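Local coordinates for protein O-methyltransferase family 2 (Planctopirus limnophila, PDB 5I2H) that probably transfers methyl groups from S-adenosyl-L-methionine to hydroxyl oxygens of small-molecule acceptors, probably as a dimer, and binds the flavone apigenin, at residues L51-L56 with G86-T91; E64-V69 with E124-D129. All coordinates share one frame; numbering follows the deposited sequence. Where two conformers were deposited one is given.

Interaction 1. Residues L51-L56 with G86-T91; sequences LSLDEL and GEIDLT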
loop_
_atom_site.group_PDB
_atom_site.type_symbol
_atom_site.label_atom_id
_atom_site.label_comp_id
_atom_site.label_asym_id
_atom_site.label_seq_id
_atom_site.Cartn_x
_atom_site.Cartn_y
_atom_site.Cartn_z
ATOM N N LEU A 51 0.212 -20.694 18.211
ATOM C CA LEU A 51 -1.157 -21.138 18.441
ATOM C C LEU A 51 -1.758 -21.705 17.168
ATOM O O LEU A 51 -1.465 -21.236 16.065
ATOM C CB LEU A 51 -2.073 -20.004 18.900
ATOM C CG LEU A 51 -1.734 -19.281 20.178
ATOM C CD1 LEU A 51 -2.666 -18.121 20.337
ATOM C CD2 LEU A 51 -1.846 -20.257 21.402
ATOM N N SER A 52 -2.639 -22.685 17.340
ATOM C CA SER A 52 -3.481 -23.140 16.247
ATOM C C SER A 52 -4.428 -22.029 15.812
ATOM O O SER A 52 -4.705 -21.076 16.557
ATOM C CB SER A 52 -4.311 -24.352 16.674
ATOM O OG SER A 52 -5.434 -23.933 17.429
ATOM N N LEU A 53 -4.939 -22.165 14.584
ATOM C CA LEU A 53 -5.906 -21.191 14.090
ATOM C C LEU A 53 -7.122 -21.131 15.003
ATOM O O LEU A 53 -7.619 -20.044 15.324
ATOM C CB LEU A 53 -6.321 -21.538 12.665
ATOM C CG LEU A 53 -7.255 -20.521 12.024
ATOM C CD1 LEU A 53 -6.480 -19.280 11.553
ATOM C CD2 LEU A 53 -8.017 -21.162 10.895
ATOM N N ASP A 54 -7.595 -22.291 15.463
ATOM C CA ASP A 54 -8.740 -22.281 16.356
ATOM C C ASP A 54 -8.409 -21.586 17.667
ATOM O O ASP A 54 -9.220 -20.815 18.192
ATOM C CB ASP A 54 -9.223 -23.704 16.608
ATOM C CG ASP A 54 -10.717 -23.765 16.822
ATOM O OD1 ASP A 54 -11.164 -23.587 17.985
ATOM O OD2 ASP A 54 -11.447 -23.953 15.818
ATOM N N GLU A 55 -7.219 -21.844 18.213
ATOM C CA GLU A 55 -6.800 -21.171 19.442
ATOM C C GLU A 55 -6.691 -19.663 19.255
ATOM O O GLU A 55 -7.067 -18.886 20.141
ATOM C CB GLU A 55 -5.460 -21.741 19.907
ATOM C CG GLU A 55 -5.561 -23.181 20.424
ATOM C CD GLU A 55 -4.203 -23.839 20.724
ATOM O OE1 GLU A 55 -3.190 -23.545 20.039
ATOM O OE2 GLU A 55 -4.157 -24.670 21.657
ATOM N N LEU A 56 -6.154 -19.225 18.117
ATOM C CA LEU A 56 -6.019 -17.792 17.890
ATOM C C LEU A 56 -7.376 -17.131 17.718
ATOM O O LEU A 56 -7.607 -16.046 18.267
ATOM C CB LEU A 56 -5.127 -17.538 16.680
ATOM C CG LEU A 56 -4.783 -16.092 16.365
ATOM C CD1 LEU A 56 -4.002 -15.479 17.503
ATOM C CD2 LEU A 56 -3.977 -16.017 15.081
ATOM N N GLY A 86 0.131 -26.856 11.160
ATOM C CA GLY A 86 -1.055 -26.162 11.637
ATOM C C GLY A 86 -0.847 -24.896 12.459
ATOM O O GLY A 86 -1.611 -23.930 12.318
ATOM N N GLU A 87 0.181 -24.875 13.305
ATOM C CA GLU A 87 0.350 -23.774 14.243
ATOM C C GLU A 87 0.787 -22.487 13.544
ATOM O O GLU A 87 1.449 -22.504 12.496
ATOM C CB GLU A 87 1.376 -24.135 15.308
ATOM C CG GLU A 87 0.842 -25.082 16.359
ATOM C CD GLU A 87 1.780 -25.215 17.528
ATOM O OE1 GLU A 87 3.017 -25.118 17.312
ATOM O OE2 GLU A 87 1.278 -25.404 18.662
ATOM N N ILE A 88 0.417 -21.362 14.147
ATOM C CA ILE A 88 0.758 -20.028 13.654
ATOM C C ILE A 88 1.767 -19.414 14.619
ATOM O O ILE A 88 1.527 -19.377 15.832
ATOM C CB ILE A 88 -0.493 -19.142 13.529
ATOM C CG1 ILE A 88 -1.541 -19.803 12.611
ATOM C CG2 ILE A 88 -0.116 -17.737 13.028
ATOM C CD1 ILE A 88 -2.951 -19.327 12.868
ATOM N N ASP A 89 2.885 -18.925 14.087
ATOM C CA ASP A 89 3.946 -18.331 14.905
ATOM C C ASP A 89 4.421 -16.999 14.325
ATOM O O ASP A 89 4.195 -16.691 13.157
ATOM C CB ASP A 89 5.136 -19.287 15.027
ATOM C CG ASP A 89 6.037 -18.977 16.214
ATOM O OD1 ASP A 89 5.709 -18.079 17.044
ATOM O OD2 ASP A 89 7.079 -19.651 16.311
ATOM N N LEU A 90 5.126 -16.218 15.149
ATOM C CA LEU A 90 5.794 -15.028 14.628
ATOM C C LEU A 90 7.021 -15.419 13.821
ATOM O O LEU A 90 7.685 -16.413 14.118
ATOM C CB LEU A 90 6.237 -14.101 15.763
ATOM C CG LEU A 90 5.163 -13.590 16.705
ATOM C CD1 LEU A 90 5.792 -12.616 17.731
ATOM C CD2 LEU A 90 4.044 -12.910 15.899
ATOM N N THR A 91 7.336 -14.606 12.796
ATOM C CA THR A 91 8.663 -14.620 12.207
ATOM C C THR A 91 9.596 -13.743 13.040
ATOM O O THR A 91 9.145 -12.900 13.820
ATOM C CB THR A 91 8.637 -14.084 10.779
ATOM O OG1 THR A 91 8.235 -12.723 10.860
ATOM C CG2 THR A 91 7.629 -14.857 9.901
HETATM O O HOH W 1 -4.281 -23.997 13.066
HETATM O O HOH W 2 -0.755 -24.797 19.943
#
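The flat groups that meet across this contact are the carboxylates of Glu55 and Glu87 and the peptide groups around Leu51 and Ile88. The Glu55 carboxylate turns back over the start of its own helix, where OE1 offers its anti lone pair to Ser52 N (2.9 Å). A water donates to both Glu55 OE1 and Glu87 OE2, like-charged oxygens 5.0 Å apart, and would probably ease their repulsion. Of the peptide groups, Ile88 O is met within its carbonyl plane by Leu51 N at 3.0 Å. The return bond is shorter, 2.7 Å from Ile88 N to Leu51 O, although the donor lies 38° above that carbonyl plane. Together the two make Leu51 and Ile88 a hydrogen-bonded antiparallel pair, a bridge just one residue pair long.

Immediately afterwards the chain turns into helix 53-60. Ser52 OG accepts from Glu55 N, completing a capping box with the Glu55 carboxylate, while a second water accepts a hydrogen bond from Leu53 N and donates to Gly86 O.

Ile88 supplies the apolar half of the contact. Its CG1 is anti to the carbonyl carbon (chi1 -57°), which carries CD1 across to the helix. There the methyl lies 3.7 Å from Leu53 CA and 3.8 Å from Leu53 CD1, and it meets Leu56 CD2 at 4.1 Å with the two side chains nearly perpendicular.

The arrangement is consistent with the winged-helix fold of this dimerisation domain family: Leu51 forms the short outer edge beside the hairpin of strands 80-82 and 88-90. Val71 of helix 64-76 touches both Leu56 and Ile88, Leu80 backs Ile88 from the neighbouring strand, and Leu46 of helix 42-48 packs on Leu51.

Interaction 2. Residues E64-V69 with E124-D129; sequences ERATQV and ERLKSD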
loop_
_atom_site.group_PDB
_atom_site.type_symbol
_atom_site.label_atom_id
_atom_site.label_comp_id
_atom_site.label_asym_id
_atom_site.label_seq_id
_atom_site.Cartn_x
_atom_site.Cartn_y
_atom_site.Cartn_z
ATOM N N GLU A 64 -14.096 -17.239 12.302
ATOM C CA GLU A 64 -13.174 -17.974 11.444
ATOM C C GLU A 64 -12.760 -17.136 10.254
ATOM O O GLU A 64 -11.575 -17.087 9.906
ATOM C CB GLU A 64 -13.811 -19.275 10.947
ATOM C CG GLU A 64 -12.805 -20.293 10.333
ATOM C CD GLU A 64 -12.658 -20.262 8.770
ATOM O OE1 GLU A 64 -13.411 -19.531 8.059
ATOM O OE2 GLU A 64 -11.768 -21.003 8.254
ATOM N N ARG A 65 -13.718 -16.465 9.618
ATOM C CA ARG A 65 -13.382 -15.688 8.430
ATOM C C ARG A 65 -12.464 -14.531 8.798
ATOM O O ARG A 65 -11.439 -14.304 8.135
ATOM C CB ARG A 65 -14.655 -15.170 7.744
ATOM C CG ARG A 65 -14.343 -14.392 6.436
ATOM C CD ARG A 65 -15.603 -13.941 5.694
ATOM N NE ARG A 65 -16.385 -12.994 6.466
ATOM C CZ ARG A 65 -16.734 -11.789 6.039
ATOM N NH1 ARG A 65 -16.352 -11.353 4.833
ATOM N NH2 ARG A 65 -17.489 -11.020 6.819
ATOM N N ALA A 66 -12.809 -13.789 9.859
ATOM C CA ALA A 66 -11.971 -12.653 10.251
ATOM C C ALA A 66 -10.577 -13.120 10.623
ATOM O O ALA A 66 -9.576 -12.469 10.272
ATOM C CB ALA A 66 -12.605 -11.895 11.424
ATOM N N THR A 67 -10.483 -14.258 11.321
ATOM C CA THR A 67 -9.155 -14.731 11.708
ATOM C C THR A 67 -8.351 -15.155 10.479
ATOM O O THR A 67 -7.146 -14.849 10.383
ATOM C CB THR A 67 -9.258 -15.861 12.736
ATOM O OG1 THR A 67 -10.031 -15.409 13.861
ATOM C CG2 THR A 67 -7.865 -16.254 13.236
ATOM N N GLN A 68 -9.010 -15.805 9.505
ATOM C CA GLN A 68 -8.307 -16.226 8.297
ATOM C C GLN A 68 -7.776 -15.028 7.534
ATOM O O GLN A 68 -6.631 -15.054 7.077
ATOM C CB GLN A 68 -9.183 -17.061 7.358
ATOM C CG GLN A 68 -9.577 -18.435 7.829
ATOM C CD GLN A 68 -8.530 -19.512 7.582
ATOM O OE1 GLN A 68 -7.338 -19.242 7.462
ATOM N NE2 GLN A 68 -8.996 -20.755 7.487
ATOM N N VAL A 69 -8.594 -13.984 7.336
ATOM C CA VAL A 69 -8.078 -12.896 6.505
ATOM C C VAL A 69 -6.942 -12.165 7.234
ATOM O O VAL A 69 -5.990 -11.699 6.598
ATOM C CB VAL A 69 -9.169 -11.904 6.032
ATOM C CG1 VAL A 69 -10.316 -12.652 5.334
ATOM C CG2 VAL A 69 -9.716 -11.049 7.137
ATOM N N GLU A 124 -13.532 -2.590 13.259
ATOM C CA GLU A 124 -14.957 -2.836 13.468
ATOM C C GLU A 124 -15.458 -4.000 12.624
ATOM O O GLU A 124 -16.233 -4.838 13.113
ATOM C CB GLU A 124 -15.757 -1.571 13.164
ATOM C CG GLU A 124 -17.257 -1.774 13.295
ATOM C CD GLU A 124 -17.696 -2.208 14.706
ATOM O OE1 GLU A 124 -17.006 -1.863 15.700
ATOM O OE2 GLU A 124 -18.742 -2.898 14.815
ATOM N N ARG A 125 -15.063 -4.040 11.338
ATOM C CA ARG A 125 -15.410 -5.162 10.468
ATOM C C ARG A 125 -14.931 -6.477 11.060
ATOM O O ARG A 125 -15.694 -7.448 11.147
ATOM C CB ARG A 125 -14.801 -4.984 9.070
ATOM C CG ARG A 125 -15.329 -3.829 8.225
ATOM C CD ARG A 125 -16.858 -3.851 8.021
ATOM N NE ARG A 125 -17.575 -3.110 9.061
ATOM C CZ ARG A 125 -17.528 -1.787 9.219
ATOM N NH1 ARG A 125 -16.794 -1.036 8.405
ATOM N NH2 ARG A 125 -18.221 -1.211 10.196
ATOM N N LEU A 126 -13.652 -6.534 11.447
ATOM C CA LEU A 126 -13.083 -7.769 11.986
ATOM C C LEU A 126 -13.839 -8.205 13.234
ATOM O O LEU A 126 -14.223 -9.375 13.369
ATOM C CB LEU A 126 -11.592 -7.593 12.306
ATOM C CG LEU A 126 -10.609 -7.475 11.120
ATOM C CD1 LEU A 126 -9.252 -6.935 11.596
ATOM C CD2 LEU A 126 -10.408 -8.807 10.403
ATOM N N LYS A 127 -14.067 -7.271 14.155
ATOM C CA LYS A 127 -14.661 -7.641 15.437
ATOM C C LYS A 127 -16.135 -7.993 15.304
ATOM O O LYS A 127 -16.648 -8.836 16.059
ATOM C CB LYS A 127 -14.506 -6.499 16.439
ATOM C CG LYS A 127 -13.135 -6.310 16.974
ATOM C CD LYS A 127 -13.176 -5.140 17.921
ATOM C CE LYS A 127 -11.851 -4.933 18.616
ATOM N NZ LYS A 127 -12.004 -3.934 19.714
ATOM N N SER A 128 -16.842 -7.348 14.384
ATOM C CA SER A 128 -18.275 -7.541 14.284
ATOM C C SER A 128 -18.658 -8.702 13.382
ATOM O O SER A 128 -19.835 -9.079 13.349
ATOM C CB SER A 128 -18.945 -6.259 13.783
ATOM O OG SER A 128 -18.648 -6.026 12.412
ATOM N N ASP A 129 -17.719 -9.298 12.670
ATOM C CA ASP A 129 -18.131 -10.379 11.788
ATOM C C ASP A 129 -18.764 -11.565 12.524
ATOM O O ASP A 129 -18.301 -11.966 13.586
ATOM C CB ASP A 129 -16.972 -10.882 10.973
ATOM C CG ASP A 129 -17.425 -11.822 9.901
ATOM O OD1 ASP A 129 -18.481 -11.521 9.289
ATOM O OD2 ASP A 129 -16.760 -12.851 9.693
HETATM O O HOH W 3 -17.983 -14.940 8.413
#
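Glu124, a turn before the end of helix 117-128, takes no part across the interface, but its carbonyl oxygen accepts from both the backbone N and the hydroxyl of Ser128, tying down the last turn. Leu126 is the first residue to reach the other helix. Its CG is anti to the carbonyl carbon (chi1 -71°), so that CD2 is laid against the surface of helix 64-76, 3.9 Å from Ala66 CB and 4.0 Å from Val69 CG2. Leu126 O stands 3.6 Å from Ala66 CB, and the CA atoms of Ala66 and Leu126 approach to 5.3 Å, consistent with the small alanine side chain, where helix 64-76 of the dimerisation domain packs against the end of helix 117-128. Phe322 of helix 312-324 packs on Ala66, Val69 and Leu126 alike.

Asp129, the last residue modelled before a gap at 130-150, provides the polar end. Arg65 leaves its helix with CG anti to the backbone N and bends at chi3 (64°), bringing the guanidinium side-on to the carboxylate. NH2 donates to Asp129 OD1 at 2.7 Å, in the guanidinium plane, whereas NE reaches Asp129 OD2 at a longer 3.3 Å. The two planes are 68° apart, so both nitrogens approach from above the carboxylate plane. A water bridges NE and OD2 as well, and Ser63 OG is a further partner of OD2.

Arg65 NH1 is bonded to the carbonyls of Thr325 and Gly327. An alanine in place of Arg65 would probably loosen Asp129 and the end of helix 117-128, and would lose the tie to those carbonyls. The Arg65-Asp129 pair would largely offset its own charges at the partly exposed border of an apolar contact, and the nearby N-terminal end of helix 64-76 would be expected to stabilise the Asp129 carboxylate.

How the interactions relate
Interactions 1 and 2 have centres 16 Å apart and are joined through the consecutive helices 53-60 and 64-76. Leu53, which meets the hairpin in interaction 1, packs with CD1 on Thr67 CG2 at 3.7 Å and with CD2 on Gln68 NE2 at 3.6 Å. Helix 64-76 therefore links the hairpin to helix 117-128. Interaction 2 is the closer of the two to the chain's centre, and the Arg65 side chain lies about 11 Å from a bound apigenin. Helix 312-324, which packs on interaction 2 through Phe322, also contributes Tyr317 and Leu324 to the apigenin pocket, giving an indirect connection to the ligand.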